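Local coordinates for protein rubber oxygenase (Streptomyces sp., PDB 5O1L) that uses a non-covalently bound b-type heme and dioxygen to cleave the double bonds of poly(cis-1,4-isoprene) rubber into oligo-isoprenoids with keto and aldehyde ends, at residues A[60-65]-A[95-100]; A[199-204]-A[219-224]. All coordinates share one frame; numbering follows the deposited sequence. Where two conformers were deposited one is given.

Contact 1: residues A[60-65]-A[95-100]; sequences DPVLAA and GDLREF
Val62 and Leu97 meet at the centre of a helix-helix contact near the surface of this all-helical protein, where helices 59-68 and 95-104 run roughly antiparallel. The N-to-C directions of the two short segments differ by 147°, and their axes come within 9.6 Å. Val62 reaches across with both methyls. Its CG1 lies anti to the backbone N (chi1 174°) and sits 3.8 Å from Leu97 CA. The same CG1 is 3.9 Å from Leu97 CD1, and the two side chains cross at about a right angle. The other methyl, CG2, rests 4.3 Å from Phe100 CB, one turn further on. Leu63 adds its CD2 on the buried flank, 4.3 Å from Leu97 CD1. No hydrogen bond joins the segments; Val62, Leu63, Leu97 and Phe100 make the contact mainly apolar. Asp96 lies at its more polar margin. Its CG stands between the backbone N and the carbonyl carbon (chi1 50°), and OD1 takes a weak bond from Leu97 N. OD2 lies 4.0 Å from Ala65 CB and forms a salt bridge with Arg69, just beyond the end of helix 59-68. Leu63 also meets Ile400, and Phe100 packs on Glu58, just before helix 59-68. The pair leans on helix 187-204 through Leu63, which touches Ala199, and Leu97, which touches Met196.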
ATOM      1  N   ASP A  60     -14.401  -5.438 -13.618  1.00 22.51           N
ATOM      2  CA  ASP A  60     -14.458  -6.872 -13.475  1.00 22.64           C
ATOM      3  C   ASP A  60     -14.932  -7.588 -14.771  1.00 23.30           C
ATOM      4  O   ASP A  60     -14.253  -8.513 -15.204  1.00 23.81           O
ATOM      5  CB  ASP A  60     -15.255  -7.278 -12.229  1.00 22.56           C
ATOM      6  CG  ASP A  60     -14.528  -6.955 -10.903  1.00 23.28           C
ATOM      7  OD1 ASP A  60     -13.310  -6.767 -10.910  1.00 21.72           O
ATOM      8  OD2 ASP A  60     -15.235  -6.934  -9.864  1.00 23.66           O
ATOM      9  N   PRO A  61     -16.046  -7.146 -15.336  1.00 25.42           N
ATOM     10  CA  PRO A  61     -16.513  -7.845 -16.562  1.00 26.37           C
ATOM     11  C   PRO A  61     -15.584  -7.637 -17.750  1.00 26.03           C
ATOM     12  O   PRO A  61     -15.464  -8.551 -18.587  1.00 26.39           O
ATOM     13  CB  PRO A  61     -17.881  -7.224 -16.823  1.00 27.20           C
ATOM     14  CG  PRO A  61     -17.983  -6.012 -15.948  1.00 27.67           C
ATOM     15  CD  PRO A  61     -17.035  -6.161 -14.825  1.00 26.55           C
ATOM     16  N   VAL A  62     -14.940  -6.484 -17.825  1.00 22.81           N
ATOM     17  CA  VAL A  62     -13.997  -6.211 -18.904  1.00 24.52           C
ATOM     18  C   VAL A  62     -12.818  -7.142 -18.841  1.00 25.30           C
ATOM     19  O   VAL A  62     -12.401  -7.775 -19.863  1.00 24.08           O
ATOM     20  CB  VAL A  62     -13.595  -4.737 -18.967  1.00 26.52           C
ATOM     21  CG1 VAL A  62     -12.504  -4.553 -20.025  1.00 27.59           C
ATOM     22  CG2 VAL A  62     -14.851  -3.872 -19.260  1.00 27.94           C
ATOM     23  N   LEU A  63     -12.186  -7.258 -17.682  1.00 23.36           N
ATOM     24  CA  LEU A  63     -11.050  -8.124 -17.541  1.00 24.15           C
ATOM     25  C   LEU A  63     -11.365  -9.592 -17.703  1.00 26.14           C
ATOM     26  O   LEU A  63     -10.559 -10.338 -18.257  1.00 27.69           O
ATOM     27  CB  LEU A  63     -10.264  -7.835 -16.250  1.00 23.35           C
ATOM     28  CG  LEU A  63      -9.161  -6.791 -16.416  1.00 23.56           C
ATOM     29  CD1 LEU A  63      -8.036  -7.206 -17.361  1.00 25.82           C
ATOM     30  CD2 LEU A  63      -9.732  -5.463 -16.816  1.00 23.72           C
ATOM     31  N   ALA A  64     -12.566  -9.998 -17.275  1.00 25.02           N
ATOM     32  CA  ALA A  64     -12.990 -11.366 -17.430  1.00 26.07           C
ATOM     33  C   ALA A  64     -13.064 -11.646 -18.944  1.00 25.29           C
ATOM     34  O   ALA A  64     -12.575 -12.701 -19.360  1.00 26.87           O
ATOM     35  CB  ALA A  64     -14.347 -11.570 -16.780  1.00 26.06           C
ATOM     36  N   ALA A  65     -13.597 -10.722 -19.720  1.00 26.74           N
ATOM     37  CA  ALA A  65     -13.747 -10.895 -21.194  1.00 27.24           C
ATOM     38  C   ALA A  65     -12.398 -10.915 -21.874  1.00 28.68           C
ATOM     39  O   ALA A  65     -12.120 -11.820 -22.697  1.00 29.02           O
ATOM     40  CB  ALA A  65     -14.614  -9.836 -21.782  1.00 27.96           C
ATOM     41  N   GLY A  95     -11.702  -2.999 -27.896  1.00 27.70           N
ATOM     42  CA  GLY A  95     -12.542  -1.817 -27.688  1.00 28.26           C
ATOM     43  C   GLY A  95     -13.109  -1.649 -26.301  1.00 28.35           C
ATOM     44  O   GLY A  95     -13.167  -0.528 -25.833  1.00 30.34           O
ATOM     45  N   ASP A  96     -13.566  -2.734 -25.702  1.00 28.61           N
ATOM     46  CA  ASP A  96     -14.142  -2.676 -24.350  1.00 28.73           C
ATOM     47  C   ASP A  96     -13.074  -2.260 -23.336  1.00 26.26           C
ATOM     48  O   ASP A  96     -13.359  -1.429 -22.454  1.00 25.02           O
ATOM     49  CB  ASP A  96     -14.844  -3.980 -23.917  1.00 31.47           C
ATOM     50  CG  ASP A  96     -14.008  -5.284 -24.120  1.00 35.60           C
ATOM     51  OD1 ASP A  96     -12.803  -5.317 -24.599  1.00 37.90           O
ATOM     52  OD2 ASP A  96     -14.598  -6.359 -23.746  1.00 43.18           O
ATOM     53  N   LEU A  97     -11.866  -2.776 -23.487  1.00 23.91           N
ATOM     54  CA  LEU A  97     -10.781  -2.379 -22.592  1.00 22.66           C
ATOM     55  C   LEU A  97     -10.374  -0.963 -22.870  1.00 22.63           C
ATOM     56  O   LEU A  97     -10.113  -0.158 -21.938  1.00 21.96           O
ATOM     57  CB  LEU A  97      -9.618  -3.345 -22.764  1.00 22.11           C
ATOM     58  CG  LEU A  97      -8.431  -3.074 -21.844  1.00 22.52           C
ATOM     59  CD1 LEU A  97      -8.832  -3.268 -20.395  1.00 22.41           C
ATOM     60  CD2 LEU A  97      -7.270  -3.985 -22.160  1.00 22.64           C
ATOM     61  N   ARG A  98     -10.260  -0.536 -24.111  1.00 22.85           N
ATOM     62  CA  ARG A  98      -9.942   0.851 -24.403  1.00 24.56           C
ATOM     63  C   ARG A  98     -10.937   1.818 -23.729  1.00 24.47           C
ATOM     64  O   ARG A  98     -10.515   2.778 -23.051  1.00 23.56           O
ATOM     65  CB  ARG A  98      -9.913   1.138 -25.903  1.00 27.13           C
ATOM     66  CG  ARG A  98      -9.542   2.594 -26.184  1.00 29.22           C
ATOM     67  CD  ARG A  98      -9.417   2.989 -27.654  1.00 34.29           C
ATOM     68  NE  ARG A  98     -10.417   2.392 -28.512  1.00 38.61           N
ATOM     69  CZ  ARG A  98     -11.717   2.684 -28.619  1.00 41.04           C
ATOM     70  NH1 ARG A  98     -12.323   3.604 -27.861  1.00 42.05           N
ATOM     71  NH2 ARG A  98     -12.431   2.011 -29.524  1.00 43.14           N
ATOM     72  N   GLU A  99     -12.207   1.520 -23.856  1.00 25.48           N
ATOM     73  CA  GLU A  99     -13.235   2.373 -23.277  1.00 26.93           C
ATOM     74  C   GLU A  99     -13.087   2.410 -21.745  1.00 24.64           C
ATOM     75  O   GLU A  99     -13.149   3.495 -21.165  1.00 26.05           O
ATOM     76  CB  GLU A  99     -14.620   1.851 -23.665  1.00 31.24           C
ATOM     77  CG  GLU A  99     -15.832   2.523 -23.095  1.00 37.10           C
ATOM     78  CD  GLU A  99     -17.097   1.981 -23.757  1.00 42.86           C
ATOM     79  OE1 GLU A  99     -17.612   0.918 -23.334  1.00 47.43           O
ATOM     80  OE2 GLU A  99     -17.516   2.591 -24.761  1.00 48.21           O
ATOM     81  N   PHE A 100     -12.873   1.242 -21.151  1.00 21.87           N
ATOM     82  CA  PHE A 100     -12.637   1.169 -19.686  1.00 20.14           C
ATOM     83  C   PHE A 100     -11.476   2.044 -19.326  1.00 19.87           C
ATOM     84  O   PHE A 100     -11.562   2.831 -18.333  1.00 20.28           O
ATOM     85  CB  PHE A 100     -12.439  -0.255 -19.205  1.00 19.60           C
ATOM     86  CG  PHE A 100     -11.900  -0.324 -17.801  1.00 19.45           C
ATOM     87  CD1 PHE A 100     -12.784  -0.078 -16.750  1.00 20.26           C
ATOM     88  CD2 PHE A 100     -10.523  -0.476 -17.543  1.00 20.30           C
ATOM     89  CE1 PHE A 100     -12.292  -0.041 -15.477  1.00 19.58           C
ATOM     90  CE2 PHE A 100     -10.066  -0.384 -16.232  1.00 20.44           C
ATOM     91  CZ  PHE A 100     -10.974  -0.197 -15.230  1.00 19.95           C
TER

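Contact 2: residues A[199-204]-A[219-224]; sequences AAVRHL and KIPISQ. With HEM (protoporphyrin IX containing Fe), chain C.
Arg202 crosses from the last turn of helix 187-204 to the loop before helix 224-244 and touches Ile220, Pro221 and Ile222 in turn. Its CB lies 3.7 Å from Ile220 CG2, and the two side chains cross at about a right angle. CG lies anti to the carbonyl carbon (chi1 -67°) and comes 3.3 Å from Pro221 O. The chain stays extended from CG to NE, and CD stays in contact with both Pro221 O and the Ile220 methyl CG2. At the tip, NE and NH2 both donate to Ile222 O, each at 2.9 Å. This is a side-on, two-nitrogen grip on one carbonyl oxygen. The oxygen lies near the guanidinium plane. NH2 is in the carbonyl plane, while NE stands above it, 42° out. NH2 also touches Ile222 CG2. The remaining nitrogen, NH1, forms a salt bridge with Asp60, which helps fix the rotation of the guanidinium. An alanine in place of Arg202 would probably leave Ile222 O without these two donors and Asp60 without its charged mate, and the loop freer to shift beside the heme. The Ile222 side chain also packs on the cofactor, with CG1 3.7 Å from heme CAC. Its CD1 packs 3.7 Å from Val201 CG1. Val201 in turn lays CG1 3.9 Å from the heme methyl CMD. Val201 and Ile222 thus form part of the heme pocket wall, close to the probable axial ligand His198. The arrangement is that of a buried arginine holding a loop carbonyl behind a b-type heme site, within the rubber oxygenase catalytic domain.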
ATOM      1  N   ALA A 199      -8.784  -6.738 -11.032  1.00 15.79           N
ATOM      2  CA  ALA A 199      -9.931  -7.272 -11.711  1.00 16.47           C
ATOM      3  C   ALA A 199      -9.633  -8.664 -12.321  1.00 18.32           C
ATOM      4  O   ALA A 199     -10.473  -9.578 -12.243  1.00 19.62           O
ATOM      5  CB  ALA A 199     -10.410  -6.278 -12.734  1.00 16.49           C
ATOM      6  N   ALA A 200      -8.459  -8.828 -12.868  1.00 17.46           N
ATOM      7  CA  ALA A 200      -8.033 -10.130 -13.367  1.00 18.35           C
ATOM      8  C   ALA A 200      -7.981 -11.146 -12.251  1.00 18.99           C
ATOM      9  O   ALA A 200      -8.476 -12.261 -12.428  1.00 19.93           O
ATOM     10  CB  ALA A 200      -6.671 -10.023 -14.005  1.00 19.17           C
ATOM     11  N   VAL A 201      -7.402 -10.781 -11.111  1.00 18.05           N
ATOM     12  CA  VAL A 201      -7.345 -11.653  -9.946  1.00 18.46           C
ATOM     13  C   VAL A 201      -8.698 -12.120  -9.489  1.00 19.13           C
ATOM     14  O   VAL A 201      -8.848 -13.260  -9.044  1.00 19.59           O
ATOM     15  CB  VAL A 201      -6.532 -10.992  -8.816  1.00 19.66           C
ATOM     16  CG1 VAL A 201      -6.586 -11.786  -7.514  1.00 20.18           C
ATOM     17  CG2 VAL A 201      -5.073 -10.851  -9.298  1.00 20.35           C
ATOM     18  N   ARG A 202      -9.685 -11.246  -9.565  1.00 18.51           N
ATOM     19  CA  ARG A 202     -11.045 -11.588  -9.133  1.00 18.72           C
ATOM     20  C   ARG A 202     -11.628 -12.674 -10.035  1.00 20.73           C
ATOM     21  O   ARG A 202     -12.454 -13.464  -9.599  1.00 22.66           O
ATOM     22  CB  ARG A 202     -11.931 -10.366  -9.110  1.00 18.19           C
ATOM     23  CG  ARG A 202     -11.539  -9.357  -8.056  1.00 17.67           C
ATOM     24  CD  ARG A 202     -12.642  -8.335  -7.859  1.00 18.12           C
ATOM     25  NE  ARG A 202     -12.137  -7.232  -7.043  1.00 17.81           N
ATOM     26  CZ  ARG A 202     -11.620  -6.141  -7.569  1.00 16.92           C
ATOM     27  NH1 ARG A 202     -11.582  -5.856  -8.876  1.00 16.52           N
ATOM     28  NH2 ARG A 202     -11.024  -5.265  -6.709  1.00 17.54           N
ATOM     29  N   HIS A 203     -11.228 -12.678 -11.303  1.00 21.38           N
ATOM     30  CA  HIS A 203     -11.653 -13.742 -12.214  1.00 23.46           C
ATOM     31  C   HIS A 203     -10.844 -15.030 -11.988  1.00 24.44           C
ATOM     32  O   HIS A 203     -11.389 -16.150 -12.084  1.00 23.72           O
ATOM     33  CB  HIS A 203     -11.520 -13.222 -13.621  1.00 24.68           C
ATOM     34  CG  HIS A 203     -12.085 -14.135 -14.674  1.00 27.26           C
ATOM     35  ND1 HIS A 203     -11.317 -14.668 -15.681  1.00 32.06           N
ATOM     36  CD2 HIS A 203     -13.344 -14.598 -14.860  1.00 29.49           C
ATOM     37  CE1 HIS A 203     -12.077 -15.439 -16.443  1.00 29.58           C
ATOM     38  NE2 HIS A 203     -13.301 -15.440 -15.952  1.00 31.38           N
ATOM     39  N   LEU A 204      -9.572 -14.923 -11.646  1.00 23.47           N
ATOM     40  CA  LEU A 204      -8.650 -16.053 -11.558  1.00 24.02           C
ATOM     41  C   LEU A 204      -8.677 -16.790 -10.248  1.00 25.94           C
ATOM     42  O   LEU A 204      -8.741 -18.030 -10.236  1.00 25.84           O
ATOM     43  CB  LEU A 204      -7.208 -15.617 -11.859  1.00 24.08           C
ATOM     44  CG  LEU A 204      -7.115 -15.143 -13.303  1.00 25.64           C
ATOM     45  CD1 LEU A 204      -5.793 -14.453 -13.546  1.00 26.09           C
ATOM     46  CD2 LEU A 204      -7.274 -16.308 -14.280  1.00 26.00           C
ATOM     47  N   LYS A 219     -16.515 -15.208  -1.730  1.00 24.99           N
ATOM     48  CA  LYS A 219     -16.622 -15.823  -3.048  1.00 27.62           C
ATOM     49  C   LYS A 219     -15.685 -15.222  -4.074  1.00 25.52           C
ATOM     50  O   LYS A 219     -15.213 -15.941  -4.996  1.00 27.09           O
ATOM     51  CB  LYS A 219     -18.058 -15.762  -3.557  1.00 30.60           C
ATOM     52  CG  LYS A 219     -19.030 -16.655  -2.750  1.00 34.66           C
ATOM     53  CD  LYS A 219     -18.861 -18.131  -3.135  1.00 38.83           C
ATOM     54  CE  LYS A 219     -19.805 -19.084  -2.431  1.00 44.00           C
ATOM     55  NZ  LYS A 219     -19.473 -19.166  -0.964  1.00 46.67           N
ATOM     56  N   ILE A 220     -15.352 -13.928  -3.925  1.00 23.79           N
ATOM     57  CA  ILE A 220     -14.541 -13.213  -4.905  1.00 21.87           C
ATOM     58  C   ILE A 220     -13.550 -12.390  -4.069  1.00 20.48           C
ATOM     59  O   ILE A 220     -13.982 -11.758  -3.086  1.00 18.76           O
ATOM     60  CB  ILE A 220     -15.417 -12.230  -5.696  1.00 22.00           C
ATOM     61  CG1 ILE A 220     -16.634 -12.979  -6.319  1.00 24.43           C
ATOM     62  CG2 ILE A 220     -14.597 -11.388  -6.685  1.00 22.28           C
ATOM     63  CD1 ILE A 220     -17.553 -12.087  -7.093  1.00 25.22           C
ATOM     64  N   PRO A 221     -12.276 -12.415  -4.406  1.00 19.16           N
ATOM     65  CA  PRO A 221     -11.310 -11.719  -3.563  1.00 19.18           C
ATOM     66  C   PRO A 221     -11.310 -10.193  -3.865  1.00 17.70           C
ATOM     67  O   PRO A 221     -11.867  -9.714  -4.838  1.00 16.89           O
ATOM     68  CB  PRO A 221      -9.981 -12.285  -4.035  1.00 19.06           C
ATOM     69  CG  PRO A 221     -10.234 -12.518  -5.479  1.00 19.71           C
ATOM     70  CD  PRO A 221     -11.633 -13.064  -5.565  1.00 20.24           C
ATOM     71  N   ILE A 222     -10.604  -9.492  -3.000  1.00 17.33           N
ATOM     72  CA  ILE A 222     -10.291  -8.082  -3.184  1.00 16.29           C
ATOM     73  C   ILE A 222     -11.569  -7.249  -3.258  1.00 15.79           C
ATOM     74  O   ILE A 222     -11.832  -6.511  -4.220  1.00 15.60           O
ATOM     75  CB  ILE A 222      -9.342  -7.769  -4.380  1.00 16.44           C
ATOM     76  CG1 ILE A 222      -8.283  -8.834  -4.632  1.00 16.68           C
ATOM     77  CG2 ILE A 222      -8.677  -6.405  -4.133  1.00 16.14           C
ATOM     78  CD1 ILE A 222      -7.424  -8.551  -5.813  1.00 16.94           C
ATOM     79  N   SER A 223     -12.379  -7.349  -2.230  1.00 14.92           N
ATOM     80  CA  SER A 223     -13.552  -6.463  -2.142  1.00 15.94           C
ATOM     81  C   SER A 223     -13.108  -5.024  -1.845  1.00 14.68           C
ATOM     82  O   SER A 223     -11.950  -4.788  -1.480  1.00 14.72           O
ATOM     83  CB  SER A 223     -14.504  -6.925  -1.026  1.00 15.63           C
ATOM     84  OG  SER A 223     -13.901  -6.725   0.227  1.00 17.00           O
ATOM     85  N   GLN A 224     -14.009  -4.080  -2.037  1.00 14.28           N
ATOM     86  CA  GLN A 224     -13.790  -2.666  -1.674  0.50 14.17           C
ATOM     87  C   GLN A 224     -13.331  -2.586  -0.224  1.00 13.90           C
ATOM     88  O   GLN A 224     -12.445  -1.785   0.122  1.00 13.60           O
ATOM     89  CB  GLN A 224     -15.082  -1.861  -1.828  0.50 14.78           C
ATOM     90  CG  GLN A 224     -15.572  -1.717  -3.272  0.50 15.09           C
ATOM     91  CD  GLN A 224     -14.926  -0.597  -4.000  0.50 14.62           C
ATOM     92  OE1 GLN A 224     -14.593  -0.718  -5.205  0.50 16.79           O
ATOM     93  NE2 GLN A 224     -14.662   0.470  -3.306  0.50 13.89           N
TER
HETATM   94  CHA HEM C 501      -1.459  -6.699  -7.495  1.00 16.04           C
HETATM   95  CHB HEM C 501      -1.434  -2.508  -5.263  1.00 14.94           C
HETATM   96  CHC HEM C 501      -4.933  -4.030  -2.371  1.00 13.35           C
HETATM   97  CHD HEM C 501      -4.188  -8.472  -3.954  1.00 15.40           C
HETATM   98  C1A HEM C 501      -1.234  -5.419  -7.131  1.00 16.08           C
HETATM   99  C2A HEM C 501      -0.292  -4.585  -7.842  1.00 17.71           C
HETATM  100  C3A HEM C 501      -0.255  -3.418  -7.185  1.00 16.35           C
HETATM  101  C4A HEM C 501      -1.168  -3.471  -6.137  1.00 15.25           C
HETATM  102  CMA HEM C 501       0.637  -2.262  -7.568  1.00 16.09           C
HETATM  103  CAA HEM C 501       0.548  -4.941  -9.093  1.00 20.46           C
HETATM  104  CBA HEM C 501       1.826  -5.689  -8.666  1.00 24.17           C
HETATM  105  CGA HEM C 501       2.819  -5.640  -9.769  1.00 30.25           C
HETATM  106  O1A HEM C 501       2.591  -6.459 -10.667  1.00 35.26           O
HETATM  107  O2A HEM C 501       3.781  -4.778  -9.732  1.00 36.20           O
HETATM  108  C1B HEM C 501      -2.428  -2.546  -4.290  1.00 13.70           C
HETATM  109  C2B HEM C 501      -2.724  -1.430  -3.459  1.00 14.16           C
HETATM  110  C3B HEM C 501      -3.709  -1.793  -2.652  1.00 13.75           C
HETATM  111  C4B HEM C 501      -4.024  -3.182  -2.949  1.00 13.26           C
HETATM  112  CMB HEM C 501      -2.069  -0.065  -3.489  1.00 14.69           C
HETATM  113  CAB HEM C 501      -4.514  -1.130  -1.658  1.00 13.64           C
HETATM  114  CBB HEM C 501      -4.422   0.237  -1.246  1.00 14.65           C
HETATM  115  C1C HEM C 501      -5.053  -5.400  -2.545  1.00 13.37           C
HETATM  116  C2C HEM C 501      -5.836  -6.231  -1.648  1.00 14.28           C
HETATM  117  C3C HEM C 501      -5.620  -7.477  -2.140  1.00 14.91           C
HETATM  118  C4C HEM C 501      -4.671  -7.357  -3.233  1.00 14.96           C
HETATM  119  CMC HEM C 501      -6.751  -5.765  -0.553  1.00 14.22           C
HETATM  120  CAC HEM C 501      -6.158  -8.744  -1.622  1.00 15.76           C
HETATM  121  CBC HEM C 501      -7.137  -8.982  -0.663  1.00 16.94           C
HETATM  122  C1D HEM C 501      -3.370  -8.363  -5.049  1.00 15.96           C
HETATM  123  C2D HEM C 501      -2.984  -9.506  -5.900  1.00 17.14           C
HETATM  124  C3D HEM C 501      -2.227  -9.036  -6.886  1.00 17.72           C
HETATM  125  C4D HEM C 501      -2.164  -7.587  -6.686  1.00 16.19           C
HETATM  126  CMD HEM C 501      -3.353 -10.903  -5.570  1.00 17.72           C
HETATM  127  CAD HEM C 501      -1.546  -9.849  -8.013  1.00 20.23           C
HETATM  128  CBD HEM C 501      -0.208 -10.338  -7.471  1.00 24.68           C
HETATM  129  CGD HEM C 501       0.457 -11.214  -8.539  1.00 30.05           C
HETATM  130  O1D HEM C 501       1.555 -10.816  -8.990  1.00 32.66           O
HETATM  131  O2D HEM C 501      -0.041 -12.288  -8.971  1.00 35.46           O
HETATM  132  NA  HEM C 501      -1.787  -4.715  -6.110  1.00 15.41           N
HETATM  133  NB  HEM C 501      -3.219  -3.558  -3.911  1.00 14.02           N
HETATM  134  NC  HEM C 501      -4.322  -6.075  -3.483  1.00 13.96           N
HETATM  135  ND  HEM C 501      -2.916  -7.215  -5.611  1.00 14.92           N
HETATM  136 FE   HEM C 501      -3.088  -5.402  -4.797  1.00 15.01          FE

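In the fold
Contacts 1 and 2 lie side by side, with centres 15 Å apart, and meet through Asp60, Leu63 and Ala64 of helix 59-68. The main tie is the salt bridge from Asp60 OD1 to Arg202 NH1, at 2.8 Å. Beside it, Leu63 CB packs 3.8 Å from Ala199 CB, and Ala64 CB lies 3.7 Å from His203 CD2. Helix 187-204 thus separates the outer pair of helices from the heme. Contact 2 borders the cofactor directly. Contact 1 is a layer further out: the Leu63 side chain is about 12 Å from the heme and about 8 Å from the side chain of His198, the probable axial ligand.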